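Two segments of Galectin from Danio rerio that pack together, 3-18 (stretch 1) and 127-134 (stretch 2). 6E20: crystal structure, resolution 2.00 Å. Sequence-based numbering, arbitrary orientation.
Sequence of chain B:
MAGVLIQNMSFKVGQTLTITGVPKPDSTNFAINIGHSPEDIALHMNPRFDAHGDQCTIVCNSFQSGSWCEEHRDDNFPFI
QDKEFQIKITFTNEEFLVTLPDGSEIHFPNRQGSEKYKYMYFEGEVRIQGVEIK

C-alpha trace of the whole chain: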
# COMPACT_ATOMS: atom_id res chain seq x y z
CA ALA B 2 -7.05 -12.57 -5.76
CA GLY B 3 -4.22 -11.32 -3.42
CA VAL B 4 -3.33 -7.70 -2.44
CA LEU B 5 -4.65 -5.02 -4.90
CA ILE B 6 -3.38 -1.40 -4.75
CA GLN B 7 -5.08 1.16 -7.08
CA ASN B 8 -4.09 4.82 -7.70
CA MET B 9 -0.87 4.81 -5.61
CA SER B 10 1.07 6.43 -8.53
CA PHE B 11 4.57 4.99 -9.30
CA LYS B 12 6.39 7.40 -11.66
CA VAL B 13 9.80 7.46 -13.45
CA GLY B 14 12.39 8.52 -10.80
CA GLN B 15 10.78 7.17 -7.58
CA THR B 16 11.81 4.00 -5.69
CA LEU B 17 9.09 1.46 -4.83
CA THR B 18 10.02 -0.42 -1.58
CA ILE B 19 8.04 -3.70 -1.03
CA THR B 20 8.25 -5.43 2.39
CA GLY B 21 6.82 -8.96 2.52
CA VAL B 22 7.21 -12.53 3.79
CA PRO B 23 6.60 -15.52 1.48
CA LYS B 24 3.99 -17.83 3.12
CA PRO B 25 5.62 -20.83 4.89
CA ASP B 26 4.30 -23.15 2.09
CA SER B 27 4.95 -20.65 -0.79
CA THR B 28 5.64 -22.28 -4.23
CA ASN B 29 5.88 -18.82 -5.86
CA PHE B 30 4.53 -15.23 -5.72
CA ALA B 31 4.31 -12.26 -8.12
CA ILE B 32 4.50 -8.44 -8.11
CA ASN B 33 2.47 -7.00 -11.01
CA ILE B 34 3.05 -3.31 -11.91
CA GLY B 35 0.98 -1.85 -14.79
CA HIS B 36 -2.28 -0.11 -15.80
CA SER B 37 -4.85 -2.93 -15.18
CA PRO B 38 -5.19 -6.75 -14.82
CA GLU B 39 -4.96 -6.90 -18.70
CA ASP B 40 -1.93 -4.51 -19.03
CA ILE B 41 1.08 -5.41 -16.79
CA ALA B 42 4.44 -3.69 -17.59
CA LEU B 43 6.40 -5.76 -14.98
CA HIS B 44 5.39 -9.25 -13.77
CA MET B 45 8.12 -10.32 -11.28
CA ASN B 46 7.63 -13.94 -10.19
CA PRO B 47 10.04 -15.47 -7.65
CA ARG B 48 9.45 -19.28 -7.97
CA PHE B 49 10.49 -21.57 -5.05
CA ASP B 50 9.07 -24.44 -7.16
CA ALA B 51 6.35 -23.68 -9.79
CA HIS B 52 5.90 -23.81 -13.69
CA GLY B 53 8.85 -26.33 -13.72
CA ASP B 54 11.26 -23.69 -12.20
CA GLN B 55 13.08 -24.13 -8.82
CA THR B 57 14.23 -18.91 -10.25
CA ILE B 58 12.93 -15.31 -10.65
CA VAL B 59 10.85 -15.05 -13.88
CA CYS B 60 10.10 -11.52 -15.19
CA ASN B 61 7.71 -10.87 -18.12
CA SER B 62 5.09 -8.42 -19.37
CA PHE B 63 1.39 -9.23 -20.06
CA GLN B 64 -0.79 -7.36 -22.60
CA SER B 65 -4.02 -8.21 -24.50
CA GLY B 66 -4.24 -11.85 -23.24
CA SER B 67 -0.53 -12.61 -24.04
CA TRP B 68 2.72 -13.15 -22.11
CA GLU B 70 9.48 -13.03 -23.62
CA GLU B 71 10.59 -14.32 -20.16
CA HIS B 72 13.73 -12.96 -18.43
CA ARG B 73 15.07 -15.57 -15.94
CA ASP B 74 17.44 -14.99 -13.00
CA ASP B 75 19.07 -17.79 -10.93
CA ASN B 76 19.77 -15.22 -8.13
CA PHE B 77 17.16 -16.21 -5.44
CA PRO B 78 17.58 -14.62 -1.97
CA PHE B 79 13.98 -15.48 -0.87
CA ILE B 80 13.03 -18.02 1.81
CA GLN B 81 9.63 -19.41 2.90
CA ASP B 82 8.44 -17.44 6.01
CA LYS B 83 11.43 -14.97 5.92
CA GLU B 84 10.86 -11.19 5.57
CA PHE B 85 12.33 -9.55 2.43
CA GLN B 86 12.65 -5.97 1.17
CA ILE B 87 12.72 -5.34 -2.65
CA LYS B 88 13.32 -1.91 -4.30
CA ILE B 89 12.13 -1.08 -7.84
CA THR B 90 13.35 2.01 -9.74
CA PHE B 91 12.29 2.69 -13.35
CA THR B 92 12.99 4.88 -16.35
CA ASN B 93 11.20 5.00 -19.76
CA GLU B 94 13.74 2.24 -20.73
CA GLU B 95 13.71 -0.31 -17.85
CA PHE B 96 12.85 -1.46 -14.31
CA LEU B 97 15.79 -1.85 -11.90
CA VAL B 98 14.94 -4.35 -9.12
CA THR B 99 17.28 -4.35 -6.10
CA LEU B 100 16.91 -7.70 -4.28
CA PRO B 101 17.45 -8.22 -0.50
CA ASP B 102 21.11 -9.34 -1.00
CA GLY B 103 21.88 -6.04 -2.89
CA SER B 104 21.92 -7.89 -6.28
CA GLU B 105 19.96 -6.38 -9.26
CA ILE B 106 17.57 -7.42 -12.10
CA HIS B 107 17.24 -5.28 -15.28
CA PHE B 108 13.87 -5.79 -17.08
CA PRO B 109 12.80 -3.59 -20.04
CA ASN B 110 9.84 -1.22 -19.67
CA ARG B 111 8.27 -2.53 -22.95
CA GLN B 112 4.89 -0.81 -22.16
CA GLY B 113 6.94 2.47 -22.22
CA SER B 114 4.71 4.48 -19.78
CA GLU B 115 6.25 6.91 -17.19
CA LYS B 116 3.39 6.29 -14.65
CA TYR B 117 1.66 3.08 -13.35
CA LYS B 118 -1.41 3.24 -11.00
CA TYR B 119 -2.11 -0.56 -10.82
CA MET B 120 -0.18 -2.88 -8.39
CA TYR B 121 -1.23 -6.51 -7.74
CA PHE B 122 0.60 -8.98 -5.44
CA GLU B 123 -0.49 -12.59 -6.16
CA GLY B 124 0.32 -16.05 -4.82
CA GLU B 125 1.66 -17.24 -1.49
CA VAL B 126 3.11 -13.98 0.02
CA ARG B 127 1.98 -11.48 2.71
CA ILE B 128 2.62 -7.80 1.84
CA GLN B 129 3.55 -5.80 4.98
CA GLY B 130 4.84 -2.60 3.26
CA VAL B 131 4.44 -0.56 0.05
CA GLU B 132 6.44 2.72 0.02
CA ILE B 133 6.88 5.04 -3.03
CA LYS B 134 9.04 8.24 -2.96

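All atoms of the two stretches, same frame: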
# COMPACT_ATOMS: atom_id res chain seq x y z
N GLY B 3 -5.43 -11.97 -3.97
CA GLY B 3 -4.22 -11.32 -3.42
C GLY B 3 -4.45 -9.86 -3.07
O GLY B 3 -5.61 -9.40 -3.03
N VAL B 4 -3.36 -9.13 -2.86
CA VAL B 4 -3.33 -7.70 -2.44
C VAL B 4 -3.43 -6.82 -3.70
O VAL B 4 -2.59 -6.98 -4.61
CB VAL B 4 -2.06 -7.40 -1.63
CG1 VAL B 4 -1.93 -5.93 -1.29
CG2 VAL B 4 -2.00 -8.24 -0.36
N LEU B 5 -4.43 -5.94 -3.76
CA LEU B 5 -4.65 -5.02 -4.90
C LEU B 5 -4.46 -3.59 -4.41
O LEU B 5 -5.05 -3.22 -3.39
CB LEU B 5 -6.05 -5.23 -5.48
CG LEU B 5 -6.32 -4.45 -6.77
CD1 LEU B 5 -5.35 -4.91 -7.85
CD2 LEU B 5 -7.77 -4.61 -7.23
N ILE B 6 -3.60 -2.83 -5.07
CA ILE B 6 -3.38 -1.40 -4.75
C ILE B 6 -3.68 -0.59 -6.01
O ILE B 6 -2.95 -0.80 -7.00
CB ILE B 6 -1.96 -1.17 -4.22
CG1 ILE B 6 -1.73 -2.07 -3.00
CG2 ILE B 6 -1.71 0.31 -3.96
CD1 ILE B 6 -0.45 -1.86 -2.29
N GLN B 7 -4.69 0.29 -5.94
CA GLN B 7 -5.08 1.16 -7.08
C GLN B 7 -4.84 2.62 -6.74
O GLN B 7 -5.28 3.07 -5.65
CB GLN B 7 -6.53 0.91 -7.46
CG GLN B 7 -6.74 -0.47 -8.04
CD GLN B 7 -8.21 -0.79 -8.15
OE1 GLN B 7 -8.89 -0.97 -7.14
NE2 GLN B 7 -8.68 -0.86 -9.38
N ASN B 8 -4.19 3.34 -7.66
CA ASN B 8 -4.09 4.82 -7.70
C ASN B 8 -3.01 5.31 -6.75
O ASN B 8 -2.96 6.53 -6.52
CB ASN B 8 -5.44 5.50 -7.44
CG ASN B 8 -6.14 5.78 -8.75
OD1 ASN B 8 -6.23 4.89 -9.59
ND2 ASN B 8 -6.56 7.02 -8.97
N MET B 9 -2.14 4.42 -6.28
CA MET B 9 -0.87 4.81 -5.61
C MET B 9 0.20 4.99 -6.70
O MET B 9 0.87 4.03 -7.04
CB MET B 9 -0.45 3.75 -4.59
CG MET B 9 0.56 4.24 -3.59
SD MET B 9 0.96 2.99 -2.35
CE MET B 9 2.28 3.84 -1.48
N SER B 10 0.31 6.18 -7.28
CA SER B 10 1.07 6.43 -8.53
C SER B 10 2.57 6.14 -8.35
O SER B 10 3.19 6.65 -7.45
CB SER B 10 0.81 7.82 -9.03
OG SER B 10 -0.53 7.88 -9.52
N PHE B 11 3.12 5.31 -9.22
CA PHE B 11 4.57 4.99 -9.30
C PHE B 11 5.10 5.56 -10.62
O PHE B 11 4.74 5.05 -11.70
CB PHE B 11 4.75 3.47 -9.22
CG PHE B 11 6.16 2.97 -9.25
CD1 PHE B 11 7.19 3.67 -8.63
CD2 PHE B 11 6.45 1.75 -9.85
CE1 PHE B 11 8.49 3.17 -8.65
CE2 PHE B 11 7.74 1.25 -9.87
CZ PHE B 11 8.75 1.96 -9.25
N LYS B 12 5.92 6.60 -10.50
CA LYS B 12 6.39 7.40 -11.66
C LYS B 12 7.89 7.17 -11.87
O LYS B 12 8.60 6.79 -10.92
CB LYS B 12 6.12 8.89 -11.42
CG LYS B 12 4.71 9.24 -10.97
CD LYS B 12 4.52 10.71 -10.56
CE LYS B 12 5.14 11.70 -11.54
NZ LYS B 12 5.07 13.10 -11.04
N VAL B 13 8.35 7.44 -13.09
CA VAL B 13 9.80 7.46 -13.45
C VAL B 13 10.53 8.35 -12.44
O VAL B 13 10.12 9.51 -12.31
CB VAL B 13 9.98 7.93 -14.90
CG1 VAL B 13 11.33 8.59 -15.16
CG2 VAL B 13 9.75 6.75 -15.83
N GLY B 14 11.50 7.79 -11.71
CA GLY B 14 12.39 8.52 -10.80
C GLY B 14 12.18 8.17 -9.34
O GLY B 14 13.02 8.54 -8.51
N GLN B 15 11.07 7.53 -9.00
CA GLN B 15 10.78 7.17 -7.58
C GLN B 15 11.32 5.76 -7.33
O GLN B 15 11.52 5.02 -8.29
CB GLN B 15 9.28 7.22 -7.30
CG GLN B 15 8.61 8.52 -7.74
CD GLN B 15 7.13 8.51 -7.43
OE1 GLN B 15 6.36 7.79 -8.05
NE2 GLN B 15 6.73 9.34 -6.49
N THR B 16 11.56 5.41 -6.07
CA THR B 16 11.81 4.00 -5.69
C THR B 16 10.53 3.46 -5.06
O THR B 16 9.89 4.17 -4.26
CB THR B 16 13.02 3.84 -4.76
OG1 THR B 16 13.96 4.87 -5.09
CG2 THR B 16 13.69 2.49 -4.90
N LEU B 17 10.14 2.26 -5.48
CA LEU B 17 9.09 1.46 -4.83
C LEU B 17 9.77 0.44 -3.91
O LEU B 17 10.54 -0.37 -4.43
CB LEU B 17 8.28 0.78 -5.93
CG LEU B 17 7.40 -0.38 -5.48
CD1 LEU B 17 6.43 0.07 -4.39
CD2 LEU B 17 6.68 -0.95 -6.67
N THR B 18 9.50 0.51 -2.61
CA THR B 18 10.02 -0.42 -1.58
C THR B 18 8.88 -1.35 -1.17
O THR B 18 7.83 -0.84 -0.79
CB THR B 18 10.67 0.33 -0.42
OG1 THR B 18 11.70 1.16 -0.97
CG2 THR B 18 11.29 -0.59 0.61
N ARG B 127 2.68 -12.55 1.95
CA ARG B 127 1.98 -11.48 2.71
C ARG B 127 2.75 -10.18 2.47
O ARG B 127 4.00 -10.18 2.61
CB ARG B 127 1.77 -11.84 4.18
CG ARG B 127 2.97 -12.35 4.95
CD ARG B 127 2.52 -12.90 6.30
NE ARG B 127 3.54 -13.62 7.06
CZ ARG B 127 4.06 -14.81 6.72
NH1 ARG B 127 3.69 -15.42 5.61
NH2 ARG B 127 4.98 -15.38 7.49
N ILE B 128 2.03 -9.14 2.09
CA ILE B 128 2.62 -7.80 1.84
C ILE B 128 2.42 -6.96 3.10
O ILE B 128 1.26 -6.70 3.47
CB ILE B 128 2.01 -7.17 0.57
CG1 ILE B 128 2.22 -8.07 -0.65
CG2 ILE B 128 2.59 -5.78 0.38
CD1 ILE B 128 3.68 -8.35 -0.97
N GLN B 129 3.52 -6.56 3.71
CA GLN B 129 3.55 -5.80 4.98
C GLN B 129 3.85 -4.32 4.70
O GLN B 129 3.57 -3.52 5.61
CB GLN B 129 4.62 -6.37 5.91
CG GLN B 129 4.45 -7.86 6.18
CD GLN B 129 5.50 -8.36 7.15
OE1 GLN B 129 6.70 -8.05 7.04
NE2 GLN B 129 5.06 -9.16 8.11
N GLY B 130 4.46 -3.99 3.55
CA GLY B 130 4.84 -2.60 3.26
C GLY B 130 4.91 -2.30 1.78
O GLY B 130 5.48 -3.10 1.03
N VAL B 131 4.28 -1.19 1.39
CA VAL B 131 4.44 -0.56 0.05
C VAL B 131 4.74 0.91 0.30
O VAL B 131 3.89 1.60 0.91
CB VAL B 131 3.20 -0.74 -0.85
CG1 VAL B 131 3.48 -0.25 -2.26
CG2 VAL B 131 2.78 -2.19 -0.88
N GLU B 132 5.94 1.32 -0.10
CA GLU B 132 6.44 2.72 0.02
C GLU B 132 6.89 3.18 -1.36
O GLU B 132 7.64 2.44 -2.02
CB GLU B 132 7.61 2.80 0.99
CG GLU B 132 7.26 2.36 2.40
CD GLU B 132 8.46 2.12 3.30
OE1 GLU B 132 9.10 1.07 3.13
OE2 GLU B 132 8.74 2.98 4.15
N ILE B 133 6.49 4.39 -1.74
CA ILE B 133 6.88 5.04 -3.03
C ILE B 133 7.31 6.46 -2.70
O ILE B 133 6.45 7.19 -2.17
CB ILE B 133 5.73 5.01 -4.05
CG1 ILE B 133 5.33 3.58 -4.41
CG2 ILE B 133 6.07 5.83 -5.30
CD1 ILE B 133 4.05 3.48 -5.21
N LYS B 134 8.55 6.83 -3.00
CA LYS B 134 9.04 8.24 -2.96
C LYS B 134 10.04 8.45 -4.10
O LYS B 134 11.01 7.72 -4.20
CB LYS B 134 9.66 8.55 -1.60
CG LYS B 134 10.95 7.80 -1.31
CD LYS B 134 11.24 7.65 0.16
CE LYS B 134 12.60 7.04 0.42
NZ LYS B 134 12.63 6.28 1.70
OXT LYS B 134 9.91 9.32 -4.95
O HOH W 1 7.88 -1.27 2.08

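The C-terminal strand pairs antiparallel with the strand that runs through Leu-17 and Thr-18. Four backbone hydrogen bonds join the two stretches. Thr-18 N donates to Glu-132 O at 2.7 Å, and Glu-132 N returns a bond to Thr-18 O at 3.0 Å. Two residues along, Thr-16 N donates to Lys-134 O at 3.0 Å, and Lys-134 N to Thr-16 O at 3.2 Å. Both amides of each pair thus have an acceptor. Thr-16, Thr-18 and Glu-132 accept through their carbonyls, and Lys-134 through O of the C-terminal carboxylate. Leu-17 and Ile-133 form the non-hydrogen-bonded pair between them. Here the carbonyls also receive CA-H...O contacts: Ile-133 CA lies 3.4 Å from Thr-16 O, and Leu-17 CA 3.3 Å from Glu-132 O.

Water 1 links the two strands a second time. It donates to Glu-132 OE1 at 2.8 Å and, weakly, to Thr-18 O at 2.9 Å.

The turn from Lys-12 to Gln-15 is type II. Gln-15 N bonds to Lys-12 O at 3.2 Å, and Lys-12 N donates to Gln-15 OE1 at 2.8 Å. The side-chain oxygen of Gln-15 is therefore used within its own stretch.

The remaining contacts are largely apolar. Leu-17 CD1 lies 3.7 Å from both Val-131 CG1 and Ile-133 CG1. Ile-6 CD1 meets Val-131 CG2 at 3.5 Å. Met-9 CG packs 3.9 Å from Ile-133 CD1.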